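Local coordinates for protein ArtJ (Geobacillus stearothermophilus, PDB 2PVU) that binds the basic amino acids arginine, lysine and histidine and probably delivers them to its cognate ATP-binding cassette transporter, at residues Ala142-Asn154 / Leu186-Ala198. Numbering follows the deposited sequence.
With LYS (lysine), chain E.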
# COMPACT_ATOMS: atom_id res chain seq x y z
N ALA A 142 3.77 -18.81 8.25
CA ALA A 142 4.99 -18.16 7.72
C ALA A 142 6.21 -19.02 7.91
O ALA A 142 7.10 -19.01 7.08
CB ALA A 142 5.22 -16.80 8.36
N LEU A 143 6.24 -19.76 9.01
CA LEU A 143 7.39 -20.61 9.31
C LEU A 143 7.56 -21.72 8.29
O LEU A 143 8.65 -22.23 8.12
CB LEU A 143 7.31 -21.15 10.73
CG LEU A 143 7.10 -20.07 11.81
CD1 LEU A 143 7.17 -20.73 13.16
CD2 LEU A 143 8.09 -18.89 11.71
N ASP A 144 6.49 -22.09 7.57
CA ASP A 144 6.61 -23.12 6.52
C ASP A 144 7.33 -22.61 5.27
O ASP A 144 7.57 -23.40 4.36
CB ASP A 144 5.24 -23.67 6.10
CG ASP A 144 4.59 -24.48 7.18
OD1 ASP A 144 5.30 -25.01 8.07
OD2 ASP A 144 3.34 -24.62 7.10
N LEU A 145 7.64 -21.31 5.21
CA LEU A 145 8.37 -20.73 4.09
C LEU A 145 9.88 -20.87 4.27
O LEU A 145 10.65 -20.43 3.41
CB LEU A 145 8.02 -19.24 3.92
CG LEU A 145 6.58 -18.86 3.58
CD1 LEU A 145 6.46 -17.34 3.62
CD2 LEU A 145 6.13 -19.39 2.23
N LYS A 146 10.30 -21.45 5.38
CA LYS A 146 11.70 -21.73 5.59
C LYS A 146 12.29 -22.56 4.44
O LYS A 146 11.76 -23.63 4.07
CB LYS A 146 11.87 -22.47 6.92
CG LYS A 146 13.26 -22.95 7.20
CD LYS A 146 14.06 -21.95 7.99
CE LYS A 146 15.36 -22.60 8.49
NZ LYS A 146 16.48 -21.59 8.45
N GLY A 147 13.39 -22.06 3.87
CA GLY A 147 14.06 -22.74 2.77
C GLY A 147 13.41 -22.55 1.40
O GLY A 147 13.93 -23.07 0.40
N LYS A 148 12.29 -21.84 1.35
CA LYS A 148 11.56 -21.62 0.10
C LYS A 148 11.86 -20.24 -0.48
O LYS A 148 12.34 -19.35 0.22
CB LYS A 148 10.05 -21.74 0.33
CG LYS A 148 9.59 -23.13 0.82
CD LYS A 148 8.05 -23.22 0.82
CE LYS A 148 7.54 -24.53 1.46
NZ LYS A 148 7.83 -25.65 0.53
N THR A 149 11.55 -20.04 -1.75
CA THR A 149 11.84 -18.75 -2.38
C THR A 149 10.62 -17.87 -2.22
O THR A 149 9.50 -18.31 -2.49
CB THR A 149 12.18 -18.93 -3.83
OG1 THR A 149 11.10 -19.65 -4.44
CG2 THR A 149 13.42 -19.79 -3.97
N ILE A 150 10.84 -16.62 -1.78
CA ILE A 150 9.74 -15.72 -1.46
C ILE A 150 9.85 -14.48 -2.36
O ILE A 150 10.89 -13.85 -2.42
CB ILE A 150 9.78 -15.27 0.04
CG1 ILE A 150 9.74 -16.49 0.97
CG2 ILE A 150 8.59 -14.38 0.39
CD1 ILE A 150 10.18 -16.16 2.36
N GLY A 151 8.77 -14.12 -3.04
CA GLY A 151 8.79 -12.90 -3.80
C GLY A 151 8.16 -11.76 -3.01
O GLY A 151 7.14 -11.94 -2.33
N VAL A 152 8.77 -10.57 -3.10
CA VAL A 152 8.26 -9.37 -2.44
C VAL A 152 8.49 -8.17 -3.33
O VAL A 152 9.35 -8.21 -4.23
CB VAL A 152 8.98 -9.09 -1.09
CG1 VAL A 152 8.62 -10.15 -0.03
CG2 VAL A 152 10.51 -8.97 -1.30
N GLN A 153 7.77 -7.09 -3.06
CA GLN A 153 8.12 -5.83 -3.67
C GLN A 153 9.28 -5.20 -2.89
O GLN A 153 9.33 -5.27 -1.64
CB GLN A 153 6.93 -4.89 -3.78
CG GLN A 153 7.30 -3.53 -4.42
CD GLN A 153 6.09 -2.65 -4.66
OE1 GLN A 153 5.03 -2.83 -4.04
NE2 GLN A 153 6.24 -1.67 -5.52
N ASN A 154 10.26 -4.71 -3.64
CA ASN A 154 11.46 -4.09 -3.03
C ASN A 154 11.07 -3.05 -1.99
O ASN A 154 10.15 -2.26 -2.22
CB ASN A 154 12.29 -3.39 -4.10
CG ASN A 154 13.62 -2.92 -3.58
OD1 ASN A 154 14.42 -3.72 -3.11
ND2 ASN A 154 13.87 -1.61 -3.67
N LEU A 186 3.09 -16.95 -10.22
CA LEU A 186 2.32 -17.68 -11.24
C LEU A 186 3.20 -18.55 -12.15
O LEU A 186 2.82 -19.68 -12.50
CB LEU A 186 1.46 -16.71 -12.06
CG LEU A 186 0.39 -15.93 -11.31
CD1 LEU A 186 -0.18 -14.91 -12.26
CD2 LEU A 186 -0.70 -16.81 -10.77
N ASN A 187 4.38 -18.06 -12.51
CA ASN A 187 5.23 -18.79 -13.43
C ASN A 187 6.22 -19.73 -12.72
O ASN A 187 7.09 -20.36 -13.35
CB ASN A 187 5.93 -17.82 -14.40
CG ASN A 187 7.00 -16.97 -13.71
OD1 ASN A 187 7.52 -17.32 -12.65
ND2 ASN A 187 7.38 -15.87 -14.36
N GLY A 188 6.08 -19.84 -11.41
CA GLY A 188 6.90 -20.74 -10.62
C GLY A 188 8.29 -20.22 -10.27
O GLY A 188 9.12 -20.97 -9.74
N GLY A 189 8.57 -18.96 -10.57
CA GLY A 189 9.85 -18.38 -10.17
C GLY A 189 10.00 -18.26 -8.66
O GLY A 189 11.12 -18.31 -8.13
N VAL A 190 8.89 -18.07 -7.96
CA VAL A 190 8.90 -18.09 -6.49
C VAL A 190 7.82 -19.04 -5.98
O VAL A 190 6.86 -19.35 -6.71
CB VAL A 190 8.76 -16.66 -5.82
CG1 VAL A 190 9.86 -15.72 -6.33
CG2 VAL A 190 7.36 -16.08 -6.07
N ASP A 191 8.00 -19.47 -4.74
CA ASP A 191 7.10 -20.43 -4.05
C ASP A 191 5.95 -19.71 -3.32
O ASP A 191 4.91 -20.32 -3.02
CB ASP A 191 7.89 -21.22 -3.01
CG ASP A 191 8.99 -22.06 -3.62
OD1 ASP A 191 8.74 -22.68 -4.67
OD2 ASP A 191 10.10 -22.10 -3.04
N ALA A 192 6.12 -18.43 -3.03
CA ALA A 192 5.16 -17.66 -2.25
C ALA A 192 5.49 -16.19 -2.42
O ALA A 192 6.66 -15.83 -2.72
CB ALA A 192 5.30 -18.03 -0.76
N VAL A 193 4.48 -15.36 -2.21
CA VAL A 193 4.63 -13.89 -2.20
C VAL A 193 4.12 -13.38 -0.85
O VAL A 193 3.08 -13.88 -0.31
CB VAL A 193 3.87 -13.24 -3.39
CG1 VAL A 193 3.69 -11.67 -3.19
CG2 VAL A 193 4.64 -13.52 -4.70
N ILE A 194 4.84 -12.43 -0.25
CA ILE A 194 4.30 -11.79 0.96
C ILE A 194 3.91 -10.38 0.54
O ILE A 194 4.75 -9.61 0.02
CB ILE A 194 5.29 -11.78 2.13
CG1 ILE A 194 5.62 -13.23 2.55
CG2 ILE A 194 4.71 -11.00 3.34
CD1 ILE A 194 6.74 -13.34 3.61
N THR A 195 2.64 -10.07 0.72
CA THR A 195 2.11 -8.74 0.38
C THR A 195 0.93 -8.38 1.28
O THR A 195 0.57 -9.14 2.16
CB THR A 195 1.75 -8.62 -1.12
OG1 THR A 195 1.55 -7.22 -1.45
CG2 THR A 195 0.51 -9.46 -1.47
N ASP A 196 0.29 -7.24 1.00
CA ASP A 196 -0.75 -6.70 1.90
C ASP A 196 -2.04 -7.45 1.72
O ASP A 196 -2.39 -7.84 0.59
CB ASP A 196 -0.95 -5.20 1.61
CG ASP A 196 0.25 -4.34 2.02
OD1 ASP A 196 1.38 -4.81 1.90
OD2 ASP A 196 0.08 -3.17 2.44
N ASN A 197 -2.78 -7.60 2.83
CA ASN A 197 -3.98 -8.43 2.84
C ASN A 197 -5.01 -8.04 1.78
O ASN A 197 -5.55 -8.95 1.14
CB ASN A 197 -4.64 -8.48 4.24
CG ASN A 197 -5.15 -7.12 4.69
OD1 ASN A 197 -4.39 -6.18 4.84
ND2 ASN A 197 -6.46 -7.02 4.87
N ALA A 198 -5.32 -6.75 1.61
CA ALA A 198 -6.43 -6.40 0.67
C ALA A 198 -6.00 -6.61 -0.76
O ALA A 198 -6.82 -6.91 -1.63
CB ALA A 198 -6.90 -4.93 0.90
N LYS E . 2.19 -1.42 2.90
CA LYS E . 3.50 -2.01 2.48
C LYS E . 4.62 -0.99 2.70
O LYS E . 5.79 -1.30 2.55
CB LYS E . 3.46 -2.40 1.00
CG LYS E . 3.16 -1.18 0.09
CD LYS E . 3.60 -1.44 -1.36
CE LYS E . 2.84 -0.51 -2.29
NZ LYS E . 3.40 -0.59 -3.75
OXT LYS E . 4.36 0.20 3.02
O HOH W 1 11.36 -21.22 -6.89
O HOH W 2 5.81 -7.22 -0.81
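Asp191 OD2 draws two groups of Thr149: the backbone N-H at 2.8 Å, a nearly straight bond (170° at the hydrogen) that meets the carboxylate on its anti side, 29° out of plane, and, weakly, the hydroxyl OG1 at 3.0 Å, whose proton has another acceptor nearby. Asp191 returns its own N-H to Thr149 O, so each residue gives and takes a bond where two parallel strands, 150-153 and 192-196, come together in the mixed sheet of one lobe of this family 3 solute-binding protein. In Asp191, CG lies anti to the carbonyl carbon (chi1 -62°), which brings OD2 to the Thr149 N-H; an alanine in place of Asp191 would probably leave that N-H without this acceptor and the hydroxyl without its nearby carboxylate. Farther along, the parallel ladder is carried by Gly151, whose N reaches Ala192 O at 2.7 Å in the carbonyl plane and whose O receives Ile194 N. A CB on Gly151 would lie about 3.2 Å from Val190 CG2 and nearly as close to Val193 CG2, too near for a side chain. On the other face, Leu145 CD2 presses on Ala192 CB at 3.4 Å, closer than usual for carbons, while Ile150 CG2 lies against Ile194 CG1. The strands splay toward the ligand, CA to CA 4.6 Å for Gly151-Val193 but 5.8 Å for Val152-Ile194: one water bridges Gln153 N and Ile194 O, and the bound lysine spans the two strand ends, N to Asp196 OD2 and NZ to Gln153 OE1 at 2.8 Å.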